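Local structure of xylose isomerase-like TIM barrel (Anabaena variabilis ATCC 29413, 2QW5) at residues Asp63-Asn66 and Tyr67-Arg71; Arg71-Leu74 and Asp75-Gly78. The protein is probably a zinc-dependent isomerase of the xylose isomerase-like TIM-barrel family, with zinc and D-xylose bound in the crystal. All coordinates share one frame; numbering follows the deposited sequence.

Interaction 1 of 2, residues Asp63-Asn66 and Tyr67-Arg71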
# COMPACT_ATOMS: atom_id res chain seq x y z
N ASP A 63 15.45 -11.35 27.83
CA ASP A 63 15.00 -12.42 26.93
C ASP A 63 15.69 -13.75 27.26
O ASP A 63 15.02 -14.79 27.33
CB ASP A 63 15.31 -12.08 25.45
CG ASP A 63 14.46 -10.94 24.90
OD1 ASP A 63 13.34 -10.74 25.39
OD2 ASP A 63 14.95 -10.26 23.95
N LEU A 64 17.00 -13.70 27.50
CA LEU A 64 17.78 -14.92 27.79
C LEU A 64 17.29 -15.60 29.06
O LEU A 64 17.09 -16.81 29.09
CB LEU A 64 19.27 -14.58 27.90
CG LEU A 64 20.25 -15.74 28.04
CD1 LEU A 64 20.01 -16.83 26.98
CD2 LEU A 64 21.69 -15.23 28.02
N GLU A 65 17.00 -14.78 30.05
CA GLU A 65 16.43 -15.23 31.31
C GLU A 65 15.04 -15.83 31.12
O GLU A 65 14.77 -16.90 31.63
CB GLU A 65 16.40 -14.05 32.29
CG GLU A 65 15.85 -14.34 33.66
CD GLU A 65 16.19 -13.21 34.63
OE1 GLU A 65 15.88 -12.02 34.31
OE2 GLU A 65 16.78 -13.51 35.70
N ASN A 66 14.19 -15.19 30.33
CA ASN A 66 12.84 -15.74 30.08
C ASN A 66 12.86 -17.07 29.36
O ASN A 66 12.18 -18.00 29.77
CB ASN A 66 11.97 -14.75 29.30
CG ASN A 66 11.61 -13.52 30.11
OD1 ASN A 66 11.69 -13.50 31.35
ND2 ASN A 66 11.22 -12.48 29.40
N TYR A 67 13.64 -17.18 28.29
CA TYR A 67 13.72 -18.46 27.54
C TYR A 67 14.41 -19.57 28.39
O TYR A 67 14.07 -20.75 28.25
CB TYR A 67 14.38 -18.27 26.16
CG TYR A 67 13.45 -17.57 25.16
CD1 TYR A 67 12.40 -18.27 24.57
CD2 TYR A 67 13.66 -16.25 24.74
CE1 TYR A 67 11.54 -17.67 23.64
CE2 TYR A 67 12.79 -15.63 23.79
CZ TYR A 67 11.75 -16.36 23.24
OH TYR A 67 10.90 -15.79 22.34
N THR A 68 15.36 -19.19 29.24
CA THR A 68 16.01 -20.13 30.16
C THR A 68 14.91 -20.67 31.10
O THR A 68 14.79 -21.87 31.30
CB THR A 68 17.13 -19.49 30.98
OG1 THR A 68 18.19 -19.07 30.10
CG2 THR A 68 17.68 -20.49 32.03
N ASN A 69 14.06 -19.77 31.59
CA ASN A 69 12.94 -20.17 32.45
C ASN A 69 11.91 -21.03 31.73
O ASN A 69 11.29 -21.90 32.36
CB ASN A 69 12.29 -18.93 33.09
CG ASN A 69 13.22 -18.18 34.06
OD1 ASN A 69 14.24 -18.70 34.49
ND2 ASN A 69 12.87 -16.96 34.38
N LEU A 70 11.70 -20.79 30.43
CA LEU A 70 10.81 -21.62 29.63
C LEU A 70 11.39 -23.03 29.53
O LEU A 70 10.69 -24.00 29.77
CB LEU A 70 10.53 -21.02 28.22
CG LEU A 70 9.60 -21.80 27.27
CD1 LEU A 70 8.20 -22.03 27.88
CD2 LEU A 70 9.49 -21.13 25.91
N ARG A 71 12.68 -23.15 29.20
CA ARG A 71 13.35 -24.48 29.16
C ARG A 71 13.19 -25.22 30.50
O ARG A 71 12.85 -26.42 30.53
CB ARG A 71 14.84 -24.32 28.84
CG ARG A 71 15.68 -25.61 28.68
CD ARG A 71 15.34 -26.46 27.49
NE ARG A 71 14.42 -27.57 27.75
CZ ARG A 71 14.10 -28.52 26.87
NH1 ARG A 71 14.63 -28.51 25.64
NH2 ARG A 71 13.27 -29.49 27.22
O HOH W 1 10.62 -15.78 32.93

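Interaction 2 of 2, residues Arg71-Leu74 and Asp75-Gly78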
# COMPACT_ATOMS: atom_id res chain seq x y z
N ARG A 71 12.68 -23.15 29.20
CA ARG A 71 13.35 -24.48 29.16
C ARG A 71 13.19 -25.22 30.50
O ARG A 71 12.85 -26.42 30.53
CB ARG A 71 14.84 -24.32 28.84
CG ARG A 71 15.68 -25.61 28.68
CD ARG A 71 15.34 -26.46 27.49
NE ARG A 71 14.42 -27.57 27.75
CZ ARG A 71 14.10 -28.52 26.87
NH1 ARG A 71 14.63 -28.51 25.64
NH2 ARG A 71 13.27 -29.49 27.22
N HIS A 72 13.41 -24.50 31.60
CA HIS A 72 13.29 -25.10 32.94
C HIS A 72 11.86 -25.53 33.26
O HIS A 72 11.68 -26.55 33.90
CB HIS A 72 13.85 -24.21 34.03
CG HIS A 72 15.33 -24.00 33.93
ND1 HIS A 72 15.98 -22.94 34.52
CD2 HIS A 72 16.29 -24.70 33.27
CE1 HIS A 72 17.27 -23.01 34.27
NE2 HIS A 72 17.49 -24.07 33.50
N TYR A 73 10.88 -24.78 32.78
CA TYR A 73 9.47 -25.13 32.98
C TYR A 73 9.09 -26.38 32.16
O TYR A 73 8.35 -27.26 32.65
CB TYR A 73 8.57 -23.92 32.65
CG TYR A 73 7.12 -24.23 32.85
CD1 TYR A 73 6.58 -24.30 34.14
CD2 TYR A 73 6.27 -24.48 31.77
CE1 TYR A 73 5.23 -24.62 34.36
CE2 TYR A 73 4.93 -24.78 31.97
CZ TYR A 73 4.42 -24.84 33.26
OH TYR A 73 3.09 -25.14 33.45
N LEU A 74 9.58 -26.47 30.92
CA LEU A 74 9.36 -27.67 30.11
C LEU A 74 9.98 -28.88 30.82
O LEU A 74 9.34 -29.92 30.92
CB LEU A 74 9.95 -27.55 28.69
CG LEU A 74 9.51 -26.44 27.69
CD1 LEU A 74 10.23 -26.71 26.37
CD2 LEU A 74 8.04 -26.27 27.47
N ASP A 75 11.18 -28.71 31.37
CA ASP A 75 11.88 -29.81 32.10
C ASP A 75 11.09 -30.25 33.33
O ASP A 75 10.88 -31.45 33.54
CB ASP A 75 13.29 -29.40 32.51
CG ASP A 75 14.20 -29.18 31.34
OD1 ASP A 75 13.88 -29.63 30.21
OD2 ASP A 75 15.25 -28.53 31.56
N SER A 76 10.60 -29.28 34.09
CA SER A 76 9.81 -29.57 35.30
C SER A 76 8.47 -30.25 34.97
O SER A 76 7.91 -30.97 35.82
CB SER A 76 9.60 -28.31 36.14
OG SER A 76 8.68 -27.43 35.55
N GLU A 77 7.96 -30.05 33.75
CA GLU A 77 6.75 -30.76 33.28
C GLU A 77 6.97 -32.16 32.67
O GLU A 77 6.06 -32.71 32.05
CB GLU A 77 5.97 -29.84 32.30
CG GLU A 77 5.30 -28.64 32.98
CD GLU A 77 4.11 -29.07 33.87
OE1 GLU A 77 3.14 -29.65 33.35
OE2 GLU A 77 4.16 -28.84 35.09
N GLY A 78 8.18 -32.74 32.82
CA GLY A 78 8.53 -34.06 32.27
C GLY A 78 9.04 -34.07 30.85
O GLY A 78 9.19 -35.17 30.25
O HOH W 2 1.88 -27.18 32.24

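Interaction 1 of 2, residues Asp63-Asn66 and Tyr67-Arg71
Thr-68 and Leu-64 meet one turn apart on helix 60-76, an outer helix of the TIM barrel that connects strand 47-51 to strand 83-87. The carbonyl oxygen of Leu-64 takes two hydrogen bonds from Thr-68: Thr-68 N lies 2.9 Å from Leu-64 O and Thr-68 OG1 2.7 Å from it. The two donors come from opposite faces of the carbonyl plane, OG1 standing 38° out of it and not on a lone pair. The first torsion of Thr-68 explains the reach: at -64° OG1 sits beside the backbone N, where it can lean back over the preceding turn, while CG2 takes the position anti to that N. The polar hydroxyl is thereby folded onto the helix itself, and the residue also touches Ala-120 of helix 101-120.

Tyr-67 leans back similarly. Its CG is anti to the carbonyl carbon (chi1 -74°), which places CD2 3.3 Å from Asp-63 O, an oblique approach to the ring. The same oxygen accepts the nearly straight bond from Tyr-67 N. Farther out the ring packs on Ile-117, Pro-24 and Ile-52, and the carboxylate of Asp-63 turns to a salt bridge with Arg-114.

On another side of the helix, Glu-65 and Asn-69 run side by side in the same direction. The contact is a loose one, Glu-65 CG lying 4.0 Å from Asn-69 ND2. The amides of Asn-66 and Asn-69 are joined through a water, which donates to Asn-66 OD1 at 3.0 Å and accepts from Asn-69 ND2 at 2.9 Å.

Interaction 2 of 2, residues Arg71-Leu74 and Asp75-Gly78
Tyr-73 O is gripped by two donors where helix 60-76 ends, Glu-77 N at 3.0 Å and the hydroxyl Ser-76 OG at 2.9 Å, both from the same face of the carbonyl plane. The C=O...OG angle of 111° shows the hydroxyl coming in from the flank of the carbonyl. It can do so because chi1 of Ser-76, 73°, holds OG between the backbone N and the carbonyl carbon.

Beyond it the helix closes in a Schellman motif, with Gly-78 at positive phi as the C-prime residue, its N bonded to Asp-75 O at 3.1 Å, and the backbone N of the residue after it bonded back to Leu-74 O. Glu-77 folds back alongside Tyr-73, bent at chi2, and lays its CG over one face of the ring, 4.1 Å from the centroid and 20° off the normal, a CH-pi contact. A water bonded to Tyr-73 OH also makes a weak bond to Glu-77 OE1.

Arg-71 and Asp-75 form a salt bridge in which the side chains cross at about a right angle. Asp-75 OD1 receives NH2 of Arg-71 at 3.1 Å and NE at 3.3 Å, both weak bonds with poor angles, and it approaches the guanidinium obliquely. Leu-74 CD1 lies against one face of that group. An alanine in place of Asp-75 would remove the carboxylate and would probably leave the arginine charge without this mate and its NE side less firmly held.

The guanidinium has further anchors: its NH1 bonds to Val-82 O, just before strand 83-87, and to Leu-121 O, just after helix 101-120, while Tyr-73 and Leu-74 pack on Val-34 of helix 27-42.

In the fold
Interactions 1 and 2 are consecutive parts of one helix, 60-76, with centres about 11 Å apart, and the chain passes from the first to the second at Arg-71, which both include. Interaction 1 covers the middle of the helix and interaction 2 its C-terminal end, where the chain turns toward strand 83-87 of the eight-stranded parallel barrel. Both therefore belong to the beta-alpha-beta unit of strand 47-51, helix 60-76 and strand 83-87. Side chains from both reach helix 27-42, and those of interaction 1 also meet helix 101-120, so the helix is held between its two neighbours in the outer layer, away from the zinc and sugar sites.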